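Local coordinates for VirK protein (Legionella pneumophila, PDB 5XTA), which is of unknown molecular function but belongs to the VirK family and is probably exported, with a likely link to type II secretion, at residues Arg19-Ile24 against Ile39-Pro44; Met74-Lys79 against Thr92-Ala97; Ala88-Thr93 against Met108-Gly113. The protein carries 3 engineered substitutions. One frame throughout, in Å; residues are numbered along the deposited sequence.

Contact 1 (Arg19-Ile24 against Ile39-Pro44); sequences RITFVI and IVSVTP. With SO4 (sulfate ion), chain E.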
ATOM      1  N   ARG A  19      -4.482   0.289  12.311  1.00 26.09           N
ATOM      2  CA  ARG A  19      -4.778   0.681  10.944  1.00 26.90           C
ATOM      3  C   ARG A  19      -6.307   0.727  10.737  1.00 26.86           C
ATOM      4  O   ARG A  19      -7.009  -0.197  11.076  1.00 27.75           O
ATOM      5  CB  ARG A  19      -4.096  -0.264   9.974  1.00 26.04           C
ATOM      6  CG  ARG A  19      -4.321   0.197   8.536  1.00 29.60           C
ATOM      7  CD  ARG A  19      -3.214  -0.199   7.596  1.00 31.61           C
ATOM      8  NE  ARG A  19      -3.553   0.188   6.216  1.00 32.89           N
ATOM      9  CZ  ARG A  19      -2.827  -0.131   5.158  1.00 34.57           C
ATOM     10  NH1 ARG A  19      -1.739  -0.865   5.336  1.00 36.88           N
ATOM     11  NH2 ARG A  19      -3.191   0.279   3.928  1.00 37.83           N
ATOM     12  N   ILE A  20      -6.798   1.850  10.229  1.00 25.48           N
ATOM     13  CA  ILE A  20      -8.214   2.119  10.078  1.00 24.68           C
ATOM     14  C   ILE A  20      -8.762   1.726   8.689  1.00 24.73           C
ATOM     15  O   ILE A  20      -8.135   1.965   7.668  1.00 23.00           O
ATOM     16  CB  ILE A  20      -8.411   3.639  10.312  1.00 26.74           C
ATOM     17  CG1 ILE A  20      -7.978   4.051  11.747  1.00 29.89           C
ATOM     18  CG2 ILE A  20      -9.810   4.101  10.048  1.00 28.22           C
ATOM     19  CD1 ILE A  20      -8.431   3.133  12.869  1.00 31.24           C
ATOM     20  N   THR A  21      -9.976   1.206   8.655  1.00 23.04           N
ATOM     21  CA  THR A  21     -10.694   0.919   7.416  1.00 23.03           C
ATOM     22  C   THR A  21     -12.032   1.658   7.418  1.00 23.42           C
ATOM     23  O   THR A  21     -12.790   1.600   8.396  1.00 23.07           O
ATOM     24  CB  THR A  21     -10.908  -0.597   7.224  1.00 22.54           C
ATOM     25  OG1 THR A  21      -9.638  -1.235   7.089  1.00 22.02           O
ATOM     26  CG2 THR A  21     -11.702  -0.891   5.954  1.00 22.91           C
ATOM     27  N   PHE A  22     -12.307   2.333   6.303  1.00 24.65           N
ATOM     28  CA  PHE A  22     -13.566   3.027   6.045  1.00 25.25           C
ATOM     29  C   PHE A  22     -14.442   2.178   5.127  1.00 25.91           C
ATOM     30  O   PHE A  22     -13.986   1.756   4.052  1.00 23.53           O
ATOM     31  CB  PHE A  22     -13.336   4.390   5.399  1.00 26.28           C
ATOM     32  CG  PHE A  22     -12.492   5.289   6.217  1.00 28.51           C
ATOM     33  CD1 PHE A  22     -12.993   5.867   7.366  1.00 30.43           C
ATOM     34  CD2 PHE A  22     -11.161   5.511   5.893  1.00 32.51           C
ATOM     35  CE1 PHE A  22     -12.207   6.692   8.161  1.00 30.62           C
ATOM     36  CE2 PHE A  22     -10.369   6.308   6.705  1.00 32.84           C
ATOM     37  CZ  PHE A  22     -10.903   6.916   7.825  1.00 31.45           C
ATOM     38  N   VAL A  23     -15.672   1.923   5.597  1.00 25.40           N
ATOM     39  CA  VAL A  23     -16.717   1.267   4.818  1.00 25.93           C
ATOM     40  C   VAL A  23     -17.888   2.236   4.604  1.00 25.93           C
ATOM     41  O   VAL A  23     -18.521   2.716   5.554  1.00 24.25           O
ATOM     42  CB  VAL A  23     -17.160  -0.054   5.442  1.00 27.75           C
ATOM     43  CG1 VAL A  23     -18.137  -0.773   4.530  1.00 29.33           C
ATOM     44  CG2 VAL A  23     -15.960  -0.961   5.664  1.00 27.14           C
ATOM     45  N   ILE A  24     -18.143   2.547   3.348  1.00 25.28           N
ATOM     46  CA  ILE A  24     -19.132   3.520   2.988  1.00 28.39           C
ATOM     47  C   ILE A  24     -20.229   2.897   2.194  1.00 30.32           C
ATOM     48  O   ILE A  24     -19.978   2.264   1.153  1.00 30.56           O
ATOM     49  CB  ILE A  24     -18.491   4.649   2.205  1.00 31.15           C
ATOM     50  CG1 ILE A  24     -17.298   5.078   3.054  1.00 33.58           C
ATOM     51  CG2 ILE A  24     -19.510   5.771   1.934  1.00 34.48           C
ATOM     52  CD1 ILE A  24     -16.752   6.434   2.823  1.00 36.64           C
ATOM     53  N   ILE A  39     -21.258  -0.547  -1.860  1.00 32.55           N
ATOM     54  CA  ILE A  39     -20.486  -0.459  -0.659  1.00 31.67           C
ATOM     55  C   ILE A  39     -19.064  -0.290  -1.077  1.00 30.04           C
ATOM     56  O   ILE A  39     -18.598  -1.006  -1.929  1.00 29.91           O
ATOM     57  CB  ILE A  39     -20.694  -1.706   0.191  1.00 34.83           C
ATOM     58  CG1 ILE A  39     -22.191  -1.715   0.585  1.00 39.48           C
ATOM     59  CG2 ILE A  39     -19.784  -1.708   1.431  1.00 31.95           C
ATOM     60  CD1 ILE A  39     -22.587  -2.704   1.667  1.00 42.86           C
ATOM     61  N   VAL A  40     -18.374   0.663  -0.471  1.00 27.43           N
ATOM     62  CA  VAL A  40     -16.991   0.926  -0.791  1.00 27.02           C
ATOM     63  C   VAL A  40     -16.169   0.837   0.481  1.00 24.15           C
ATOM     64  O   VAL A  40     -16.470   1.507   1.470  1.00 21.93           O
ATOM     65  CB  VAL A  40     -16.838   2.311  -1.384  1.00 30.04           C
ATOM     66  CG1 VAL A  40     -15.372   2.618  -1.688  1.00 32.83           C
ATOM     67  CG2 VAL A  40     -17.661   2.389  -2.642  1.00 32.84           C
ATOM     68  N   SER A  41     -15.130   0.012   0.441  1.00 22.32           N
ATOM     69  CA  SER A  41     -14.223  -0.173   1.559  1.00 20.65           C
ATOM     70  C   SER A  41     -12.856   0.341   1.137  1.00 22.07           C
ATOM     71  O   SER A  41     -12.369   0.041   0.010  1.00 21.16           O
ATOM     72  CB  SER A  41     -14.165  -1.647   1.915  1.00 20.67           C
ATOM     73  OG  SER A  41     -13.077  -1.943   2.770  1.00 20.27           O
ATOM     74  N   VAL A  42     -12.223   1.100   2.024  1.00 21.32           N
ATOM     75  CA  VAL A  42     -10.876   1.639   1.742  1.00 21.72           C
ATOM     76  C   VAL A  42     -10.090   1.622   3.041  1.00 20.29           C
ATOM     77  O   VAL A  42     -10.586   2.065   4.053  1.00 18.80           O
ATOM     78  CB  VAL A  42     -10.895   3.105   1.217  1.00 26.34           C
ATOM     79  CG1 VAL A  42      -9.476   3.668   1.033  1.00 27.93           C
ATOM     80  CG2 VAL A  42     -11.636   3.219  -0.117  1.00 29.00           C
ATOM     81  N   THR A  43      -8.841   1.169   2.979  1.00 20.23           N
ATOM     82  CA  THR A  43      -7.948   1.256   4.120  1.00 21.59           C
ATOM     83  C   THR A  43      -6.686   2.039   3.738  1.00 22.54           C
ATOM     84  O   THR A  43      -5.790   1.511   3.129  1.00 23.42           O
ATOM     85  CB  THR A  43      -7.656  -0.100   4.835  1.00 24.29           C
ATOM     86  OG1 THR A  43      -6.678   0.104   5.874  1.00 25.74           O
ATOM     87  CG2 THR A  43      -7.140  -1.154   3.955  1.00 24.40           C
ATOM     88  N   PRO A  44      -6.627   3.321   4.122  1.00 24.05           N
ATOM     89  CA  PRO A  44      -5.426   4.116   3.880  1.00 24.01           C
ATOM     90  C   PRO A  44      -4.312   3.729   4.805  1.00 23.57           C
ATOM     91  O   PRO A  44      -4.564   3.258   5.906  1.00 24.22           O
ATOM     92  CB  PRO A  44      -5.880   5.541   4.139  1.00 24.15           C
ATOM     93  CG  PRO A  44      -7.293   5.470   4.643  1.00 27.44           C
ATOM     94  CD  PRO A  44      -7.650   4.044   4.895  1.00 24.12           C
TER
HETATM   95  S   SO4 E 201      -0.685  -1.482   1.927  1.00 42.29           S
HETATM   96  O1  SO4 E 201      -1.059  -2.424   2.995  1.00 41.02           O
HETATM   97  O2  SO4 E 201      -0.911  -0.155   2.533  1.00 49.80           O
HETATM   98  O3  SO4 E 201       0.725  -1.716   1.645  1.00 49.65           O
HETATM   99  O4  SO4 E 201      -1.560  -1.653   0.761  1.00 52.72           O
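Strands 21-25 and 38-42 are antiparallel neighbours in the three-stranded sheet, and the contact runs from their ladder into the loops beside it. F22 and V42 form a hydrogen-bonded pair: F22 N reaches V42 O at 2.8 Å, nearly along the C=O axis. I24 and V40 repeat the pattern, with I24 N to V40 O at 2.7 Å. V23 and S41 between them are a non-hydrogen-bonded pair.

Beyond the ladder, T43 has OG1 anti to its backbone N (chi1 175°), and the hydroxyl donates to I20 O at 3.0 Å. R19 NE bonds weakly to this OG1 and to P44 O. The R19 chain is extended from CG to NE and meets T43 at about a right angle. R19 NH2 gives the straighter bond, to T43 O at 3.0 Å; this oxygen lies near the guanidinium plane, while the donor stands above the carbonyl plane.

The outer edge of the guanidinium grips a sulfate ion. R19 NH2 to sulfate O2 is 2.7 Å and R19 NH1 to sulfate O1 is 2.9 Å. R19 of each of the other three subunits also binds this sulfate, so the anion would partly offset four converging charges.

P44 CG meets the edge of the F22 ring at CE2, 3.8 Å away. I20 CG2 lies over one ring face, offset toward the rim. I39-V42 also pair with a strand of the second subunit. This is an antiparallel beta ladder within a sheet that continues across a subunit interface, with a sulfate, probably from the crystallisation liquor, bound at its end.

Contact 2 (Met74-Lys79 against Thr92-Ala97); sequences MFDYSK and TTVLNA
D76 and V94 lie side by side and point the same way. D76 has CG anti to its carbonyl carbon (chi1 -77°), which brings OD1 against both methyls of V94; OD1 to V94 CG2 is 3.6 Å. M74, a selenomethionine, crosses V94 obliquely. Its CG is anti to the carbonyl carbon (chi1 -79°), and the chain runs on extended to SE, which touches V94 CG1 at 3.7 Å. Further along the face of D76 and V94, S78 OG and T92 OG1 share a hydrogen bond of 3.0 Å, tip to tip.

These residues belong to the beta hairpin of strands 74-83 and 87-96, in the antiparallel six-stranded sheet. F75 pairs with L95 and Y77 with T93, each through two backbone hydrogen bonds. The shortest is T93 N to Y77 O, 2.7 Å.

F75, L95, Y77 and T93 occupy the other face. F75 CE2 packs on A97 CB at 3.7 Å, and R60 makes a cation-pi contact with the ring. Y77 has CG anti to its backbone N (chi1 173°), so the ring leads away from the partner strand. T93 CB lies near the ring's edge. The Y77 hydroxyl bonds to D65 of the third subunit, whose F62 also meets the ring. A water on T93 OG1, 2.7 Å away, bonds weakly to Y77 O.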
HETATM    1  N   MSE A  74      -6.661   7.400 -15.009  1.00 28.66           N
HETATM    2  CA  MSE A  74      -7.077   8.466 -14.111  0.50 29.26           C
HETATM    3  C   MSE A  74      -6.800   8.101 -12.687  1.00 27.26           C
HETATM    4  O   MSE A  74      -6.655   6.926 -12.347  1.00 26.17           O
HETATM    5  CB  MSE A  74      -8.574   8.672 -14.249  0.50 32.05           C
HETATM    6  CG  MSE A  74      -8.905   9.484 -15.486  0.50 36.23           C
HETATM    7 SE   MSE A  74     -10.858   9.502 -15.546  0.50 39.27          SE
HETATM    8  CE  MSE A  74     -11.003   7.597 -16.039  0.50 41.11           C
ATOM      9  N   PHE A  75      -6.703   9.109 -11.832  1.00 25.26           N
ATOM     10  CA  PHE A  75      -6.685   8.865 -10.360  1.00 23.98           C
ATOM     11  C   PHE A  75      -7.981   9.432  -9.832  1.00 24.95           C
ATOM     12  O   PHE A  75      -8.326  10.572 -10.151  1.00 25.51           O
ATOM     13  CB  PHE A  75      -5.552   9.563  -9.655  1.00 22.46           C
ATOM     14  CG  PHE A  75      -4.194   9.010  -9.982  1.00 21.92           C
ATOM     15  CD1 PHE A  75      -3.826   7.742  -9.550  1.00 21.19           C
ATOM     16  CD2 PHE A  75      -3.268   9.779 -10.658  1.00 21.94           C
ATOM     17  CE1 PHE A  75      -2.560   7.240  -9.832  1.00 21.76           C
ATOM     18  CE2 PHE A  75      -2.005   9.293 -10.936  1.00 21.61           C
ATOM     19  CZ  PHE A  75      -1.652   8.016 -10.521  1.00 21.73           C
ATOM     20  N   ASP A  76      -8.684   8.623  -9.041  1.00 23.88           N
ATOM     21  CA  ASP A  76      -9.777   9.101  -8.216  1.00 25.40           C
ATOM     22  C   ASP A  76      -9.177   9.337  -6.869  1.00 23.11           C
ATOM     23  O   ASP A  76      -8.906   8.389  -6.136  1.00 23.01           O
ATOM     24  CB  ASP A  76     -10.884   8.056  -8.105  1.00 27.83           C
ATOM     25  CG  ASP A  76     -11.731   7.973  -9.328  1.00 33.66           C
ATOM     26  OD1 ASP A  76     -11.572   8.780 -10.283  1.00 39.00           O
ATOM     27  OD2 ASP A  76     -12.571   7.058  -9.329  1.00 42.16           O
ATOM     28  N   TYR A  77      -8.980  10.598  -6.544  1.00 20.76           N
ATOM     29  CA  TYR A  77      -8.501  10.997  -5.251  1.00 21.65           C
ATOM     30  C   TYR A  77      -9.675  11.313  -4.310  1.00 22.23           C
ATOM     31  O   TYR A  77     -10.460  12.260  -4.552  1.00 20.98           O
ATOM     32  CB  TYR A  77      -7.607  12.218  -5.398  1.00 22.16           C
ATOM     33  CG  TYR A  77      -7.175  12.831  -4.097  1.00 23.88           C
ATOM     34  CD1 TYR A  77      -6.197  12.234  -3.322  1.00 25.37           C
ATOM     35  CD2 TYR A  77      -7.754  14.006  -3.625  1.00 24.87           C
ATOM     36  CE1 TYR A  77      -5.772  12.811  -2.129  1.00 27.53           C
ATOM     37  CE2 TYR A  77      -7.356  14.569  -2.420  1.00 27.14           C
ATOM     38  CZ  TYR A  77      -6.364  13.963  -1.673  1.00 27.34           C
ATOM     39  OH  TYR A  77      -5.958  14.494  -0.488  1.00 29.81           O
ATOM     40  N   SER A  78      -9.768  10.548  -3.228  1.00 22.04           N
ATOM     41  CA  SER A  78     -10.804  10.714  -2.238  1.00 22.17           C
ATOM     42  C   SER A  78     -10.216  11.240  -0.950  1.00 23.68           C
ATOM     43  O   SER A  78      -9.266  10.672  -0.436  1.00 23.08           O
ATOM     44  CB  SER A  78     -11.476   9.391  -1.999  1.00 24.51           C
ATOM     45  OG  SER A  78     -12.138   9.004  -3.181  1.00 26.15           O
ATOM     46  N   LYS A  79     -10.794  12.339  -0.457  1.00 23.92           N
ATOM     47  CA  LYS A  79     -10.467  12.941   0.826  1.00 25.18           C
ATOM     48  C   LYS A  79     -11.617  12.674   1.831  1.00 24.86           C
ATOM     49  O   LYS A  79     -12.765  12.988   1.562  1.00 24.06           O
ATOM     50  CB  LYS A  79     -10.237  14.434   0.589  1.00 27.38           C
ATOM     51  CG  LYS A  79     -10.038  15.289   1.828  1.00 29.64           C
ATOM     52  CD  LYS A  79      -8.720  14.995   2.487  1.00 32.81           C
ATOM     53  CE  LYS A  79      -8.532  15.935   3.671  1.00 38.62           C
ATOM     54  NZ  LYS A  79      -7.374  15.519   4.480  1.00 44.15           N
ATOM     55  N   THR A  92     -14.285  13.387  -3.743  1.00 26.15           N
ATOM     56  CA  THR A  92     -13.494  12.697  -4.747  1.00 27.14           C
ATOM     57  C   THR A  92     -13.174  13.642  -5.886  1.00 27.33           C
ATOM     58  O   THR A  92     -14.068  14.265  -6.436  1.00 29.55           O
ATOM     59  CB  THR A  92     -14.241  11.473  -5.267  1.00 28.61           C
ATOM     60  OG1 THR A  92     -14.493  10.619  -4.161  1.00 29.12           O
ATOM     61  CG2 THR A  92     -13.379  10.702  -6.350  1.00 29.61           C
ATOM     62  N   THR A  93     -11.895  13.779  -6.195  1.00 24.96           N
ATOM     63  CA  THR A  93     -11.412  14.627  -7.255  1.00 25.32           C
ATOM     64  C   THR A  93     -10.802  13.734  -8.323  1.00 26.51           C
ATOM     65  O   THR A  93      -9.925  12.882  -8.039  1.00 22.63           O
ATOM     66  CB  THR A  93     -10.385  15.635  -6.701  1.00 25.89           C
ATOM     67  OG1 THR A  93     -11.038  16.481  -5.742  1.00 26.09           O
ATOM     68  CG2 THR A  93      -9.803  16.495  -7.805  1.00 26.95           C
ATOM     69  N   VAL A  94     -11.257  13.907  -9.557  1.00 26.23           N
ATOM     70  CA  VAL A  94     -10.813  13.025 -10.612  1.00 27.11           C
ATOM     71  C   VAL A  94      -9.723  13.734 -11.402  1.00 28.06           C
ATOM     72  O   VAL A  94      -9.932  14.862 -11.875  1.00 29.64           O
ATOM     73  CB  VAL A  94     -11.973  12.583 -11.503  1.00 29.37           C
ATOM     74  CG1 VAL A  94     -11.497  11.604 -12.532  1.00 29.16           C
ATOM     75  CG2 VAL A  94     -13.092  11.965 -10.680  1.00 30.32           C
ATOM     76  N   LEU A  95      -8.575  13.061 -11.547  1.00 26.12           N
ATOM     77  CA  LEU A  95      -7.370  13.607 -12.163  1.00 27.28           C
ATOM     78  C   LEU A  95      -6.853  12.727 -13.298  1.00 27.50           C
ATOM     79  O   LEU A  95      -6.838  11.516 -13.182  1.00 27.01           O
ATOM     80  CB  LEU A  95      -6.285  13.722 -11.100  1.00 29.01           C
ATOM     81  CG  LEU A  95      -6.668  14.518  -9.850  1.00 30.12           C
ATOM     82  CD1 LEU A  95      -5.750  14.113  -8.722  1.00 31.87           C
ATOM     83  CD2 LEU A  95      -6.604  16.016 -10.091  1.00 31.39           C
ATOM     84  N   ASN A  96      -6.445  13.346 -14.404  1.00 29.94           N
ATOM     85  CA  ASN A  96      -5.756  12.634 -15.479  1.00 29.29           C
ATOM     86  C   ASN A  96      -4.437  12.125 -14.901  1.00 28.62           C
ATOM     87  O   ASN A  96      -3.672  12.892 -14.316  1.00 28.62           O
ATOM     88  CB  ASN A  96      -5.544  13.566 -16.660  1.00 30.27           C
ATOM     89  CG  ASN A  96      -4.875  12.882 -17.817  1.00 30.32           C
ATOM     90  OD1 ASN A  96      -3.731  12.460 -17.717  1.00 38.70           O
ATOM     91  ND2 ASN A  96      -5.589  12.728 -18.898  1.00 31.75           N
ATOM     92  N   ALA A  97      -4.178  10.831 -15.033  1.00 29.84           N
ATOM     93  CA  ALA A  97      -3.017  10.228 -14.360  1.00 30.19           C
ATOM     94  C   ALA A  97      -1.718  10.706 -14.983  1.00 33.17           C
ATOM     95  O   ALA A  97      -0.714  10.825 -14.303  1.00 32.97           O
ATOM     96  CB  ALA A  97      -3.104   8.718 -14.424  1.00 29.92           C
TER
HETATM   97  O   HOH W   1     -10.861  15.400  -3.255  1.00 22.49           O

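Contact 3 (Ala88-Thr93 against Met108-Gly113); sequences ASIKTT and MNCKLG
I90 lays its CD1 methyl against both M108 and C110, the two residues that share its face on the neighbouring strand. CD1 is 3.6 Å from C110 SG and 3.8 Å from M108 CG. CG1 of I90 is anti to the carbonyl carbon (chi1 -52°), and chi2 of 86° sends CD1 across to the sulfur. I90 and M108, a selenomethionine, cross obliquely. M108 holds CG in the crowded position between its backbone N and carbonyl carbon (chi1 48°). Its chain then bends twice, and CG rather than SE meets I90. M108 also packs on L26 and L35 of the loops.

A88 is on the same face. Its CB sits 3.7 Å from C110 O, while the two CB atoms of A88 and C110 are further apart. F116 of strand 116-119 packs on A88, I90 and C110, so this face turns to the three-stranded sheet.

The backbones are neighbouring strands of a beta hairpin, 87-96 and 102-111, in the six-stranded antiparallel sheet. A88 with C110 and I90 with M108 are hydrogen-bonded pairs. C110 N to A88 O, at 2.8 Å, is the straightest bond of the four. Both bonds of the A88 pair have the donor above the carbonyl plane; those of the I90 pair lie in it.

S89 and N109 form the non-hydrogen-bonded pair on the other face. S89 CB touches N109 OD1 at 3.5 Å. That oxygen has its hydrogen bond from Q107 NE2.

C110 is joined to C29 by a disulfide. It links strand 102-111 to C29, just before the short edge strand 30-31 that pairs with it. C110 SG is therefore covalently engaged and meets the I90 methyl as an apolar surface, not as a free thiol.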
ATOM      1  N   ALA A  88     -19.709  13.009   8.351  1.00 26.54           N
ATOM      2  CA  ALA A  88     -18.642  12.560   7.502  1.00 28.71           C
ATOM      3  C   ALA A  88     -18.852  13.101   6.094  1.00 30.40           C
ATOM      4  O   ALA A  88     -19.973  13.218   5.625  1.00 29.39           O
ATOM      5  CB  ALA A  88     -18.584  11.041   7.465  1.00 29.22           C
ATOM      6  N   SER A  89     -17.759  13.444   5.430  1.00 31.85           N
ATOM      7  CA  SER A  89     -17.809  13.727   4.006  1.00 34.02           C
ATOM      8  C   SER A  89     -16.680  13.042   3.254  1.00 33.07           C
ATOM      9  O   SER A  89     -15.597  12.769   3.817  1.00 31.27           O
ATOM     10  CB  SER A  89     -17.774  15.224   3.755  1.00 36.57           C
ATOM     11  OG  SER A  89     -16.505  15.763   4.032  1.00 40.02           O
ATOM     12  N   ILE A  90     -16.958  12.734   1.988  1.00 30.89           N
ATOM     13  CA  ILE A  90     -15.956  12.193   1.085  1.00 30.81           C
ATOM     14  C   ILE A  90     -16.004  13.063  -0.129  1.00 30.21           C
ATOM     15  O   ILE A  90     -17.036  13.187  -0.775  1.00 30.57           O
ATOM     16  CB  ILE A  90     -16.189  10.743   0.660  1.00 33.21           C
ATOM     17  CG1 ILE A  90     -16.388   9.841   1.881  1.00 34.31           C
ATOM     18  CG2 ILE A  90     -15.025  10.256  -0.211  1.00 32.82           C
ATOM     19  CD1 ILE A  90     -17.804   9.773   2.391  1.00 38.44           C
ATOM     20  N   LYS A  91     -14.880  13.681  -0.422  1.00 28.40           N
ATOM     21  CA  LYS A  91     -14.747  14.441  -1.611  1.00 28.75           C
ATOM     22  C   LYS A  91     -13.782  13.742  -2.572  1.00 27.08           C
ATOM     23  O   LYS A  91     -12.636  13.482  -2.243  1.00 24.24           O
ATOM     24  CB  LYS A  91     -14.317  15.853  -1.286  1.00 31.02           C
ATOM     25  CG  LYS A  91     -14.235  16.666  -2.572  1.00 35.81           C
ATOM     26  CD  LYS A  91     -14.343  18.153  -2.388  1.00 39.83           C
ATOM     27  CE  LYS A  91     -14.472  18.838  -3.747  1.00 41.14           C
ATOM     28  NZ  LYS A  91     -13.775  20.142  -3.771  1.00 44.03           N
ATOM     29  N   THR A  92     -14.285  13.387  -3.743  1.00 26.15           N
ATOM     30  CA  THR A  92     -13.494  12.697  -4.747  1.00 27.14           C
ATOM     31  C   THR A  92     -13.174  13.642  -5.886  1.00 27.33           C
ATOM     32  O   THR A  92     -14.068  14.265  -6.436  1.00 29.55           O
ATOM     33  CB  THR A  92     -14.241  11.473  -5.267  1.00 28.61           C
ATOM     34  OG1 THR A  92     -14.493  10.619  -4.161  1.00 29.12           O
ATOM     35  CG2 THR A  92     -13.379  10.702  -6.350  1.00 29.61           C
ATOM     36  N   THR A  93     -11.895  13.779  -6.195  1.00 24.96           N
ATOM     37  CA  THR A  93     -11.412  14.627  -7.255  1.00 25.32           C
ATOM     38  C   THR A  93     -10.802  13.734  -8.323  1.00 26.51           C
ATOM     39  O   THR A  93      -9.925  12.882  -8.039  1.00 22.63           O
ATOM     40  CB  THR A  93     -10.385  15.635  -6.701  1.00 25.89           C
ATOM     41  OG1 THR A  93     -11.038  16.481  -5.742  1.00 26.09           O
ATOM     42  CG2 THR A  93      -9.803  16.495  -7.805  1.00 26.95           C
HETATM   43  N   MSE A 108     -19.862  13.351  -1.274  1.00 36.68           N
HETATM   44  CA  MSE A 108     -20.977  12.774  -0.550  1.00 39.51           C
HETATM   45  C   MSE A 108     -20.847  13.080   0.887  1.00 36.14           C
HETATM   46  O   MSE A 108     -19.759  13.341   1.380  1.00 32.60           O
HETATM   47  CB  MSE A 108     -21.259  11.309  -0.725  1.00 43.73           C
HETATM   48  CG  MSE A 108     -20.071  10.397  -0.587  1.00 51.40           C
HETATM   49 SE   MSE A 108     -20.309   9.143  -2.073  0.80 61.88          SE
HETATM   50  CE  MSE A 108     -19.781  10.356  -3.562  1.00 62.09           C
ATOM     51  N   ASN A 109     -21.986  13.088   1.555  1.00 32.85           N
ATOM     52  CA  ASN A 109     -22.049  13.350   2.988  1.00 33.52           C
ATOM     53  C   ASN A 109     -22.814  12.253   3.667  1.00 33.75           C
ATOM     54  O   ASN A 109     -23.801  11.781   3.132  1.00 33.31           O
ATOM     55  CB  ASN A 109     -22.676  14.713   3.238  1.00 36.52           C
ATOM     56  CG  ASN A 109     -21.886  15.829   2.557  1.00 37.06           C
ATOM     57  OD1 ASN A 109     -20.977  16.385   3.140  1.00 38.39           O
ATOM     58  ND2 ASN A 109     -22.211  16.117   1.312  1.00 40.84           N
ATOM     59  N   CYS A 110     -22.306  11.815   4.806  1.00 32.60           N
ATOM     60  CA  CYS A 110     -22.825  10.691   5.568  1.00 35.33           C
ATOM     61  C   CYS A 110     -22.757  10.934   7.042  1.00 32.83           C
ATOM     62  O   CYS A 110     -22.160  11.872   7.478  1.00 31.98           O
ATOM     63  CB  CYS A 110     -22.086   9.374   5.320  1.00 38.10           C
ATOM     64  SG  CYS A 110     -21.012   9.248   3.924  1.00 46.82           S
ATOM     65  N   LYS A 111     -23.396  10.059   7.785  1.00 31.92           N
ATOM     66  CA  LYS A 111     -23.294  10.058   9.216  1.00 34.60           C
ATOM     67  C   LYS A 111     -22.519   8.808   9.680  1.00 31.68           C
ATOM     68  O   LYS A 111     -22.716   7.706   9.162  1.00 31.55           O
ATOM     69  CB  LYS A 111     -24.717  10.116   9.806  1.00 41.11           C
ATOM     70  CG  LYS A 111     -24.768  10.379  11.311  1.00 50.24           C
ATOM     71  CD  LYS A 111     -25.336  11.751  11.715  1.00 55.78           C
ATOM     72  CE  LYS A 111     -24.766  12.252  13.054  1.00 59.30           C
ATOM     73  NZ  LYS A 111     -23.984  13.519  12.917  1.00 62.85           N
ATOM     74  N   LEU A 112     -21.661   8.996  10.677  1.00 28.32           N
ATOM     75  CA  LEU A 112     -20.929   7.923  11.292  1.00 29.51           C
ATOM     76  C   LEU A 112     -21.909   6.905  11.885  1.00 32.91           C
ATOM     77  O   LEU A 112     -22.857   7.285  12.580  1.00 31.64           O
ATOM     78  CB  LEU A 112     -20.056   8.471  12.420  1.00 29.04           C
ATOM     79  CG  LEU A 112     -19.295   7.457  13.261  1.00 30.29           C
ATOM     80  CD1 LEU A 112     -18.345   6.579  12.429  1.00 29.38           C
ATOM     81  CD2 LEU A 112     -18.528   8.148  14.363  1.00 30.55           C
ATOM     82  N   GLY A 113     -21.691   5.622  11.610  1.00 33.41           N
ATOM     83  CA  GLY A 113     -22.553   4.591  12.136  1.00 36.74           C
ATOM     84  C   GLY A 113     -23.714   4.271  11.218  1.00 40.17           C
ATOM     85  O   GLY A 113     -24.292   3.207  11.328  1.00 43.76           O
TER

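Contacts 2 and 3 share strand 87-96 and the residues T92 and T93, with centres about 16 Å apart. They meet where K79 N lies 2.8 Å from K91 O, a probable hydrogen bond, so both belong to one continuous sheet. Contact 1 lies in the other sheet. It packs on contact 3 where I24 CD1 meets I90 CD1 at 3.5 Å; their centres are about 12 Å apart. Contacts 1 and 2 do not touch: their nearest atoms are about 6 Å apart. Contacts 1 and 2 both reach the second subunit, and all three come near the third. The sulfate bound by contact 1 probably comes from the crystallisation liquor.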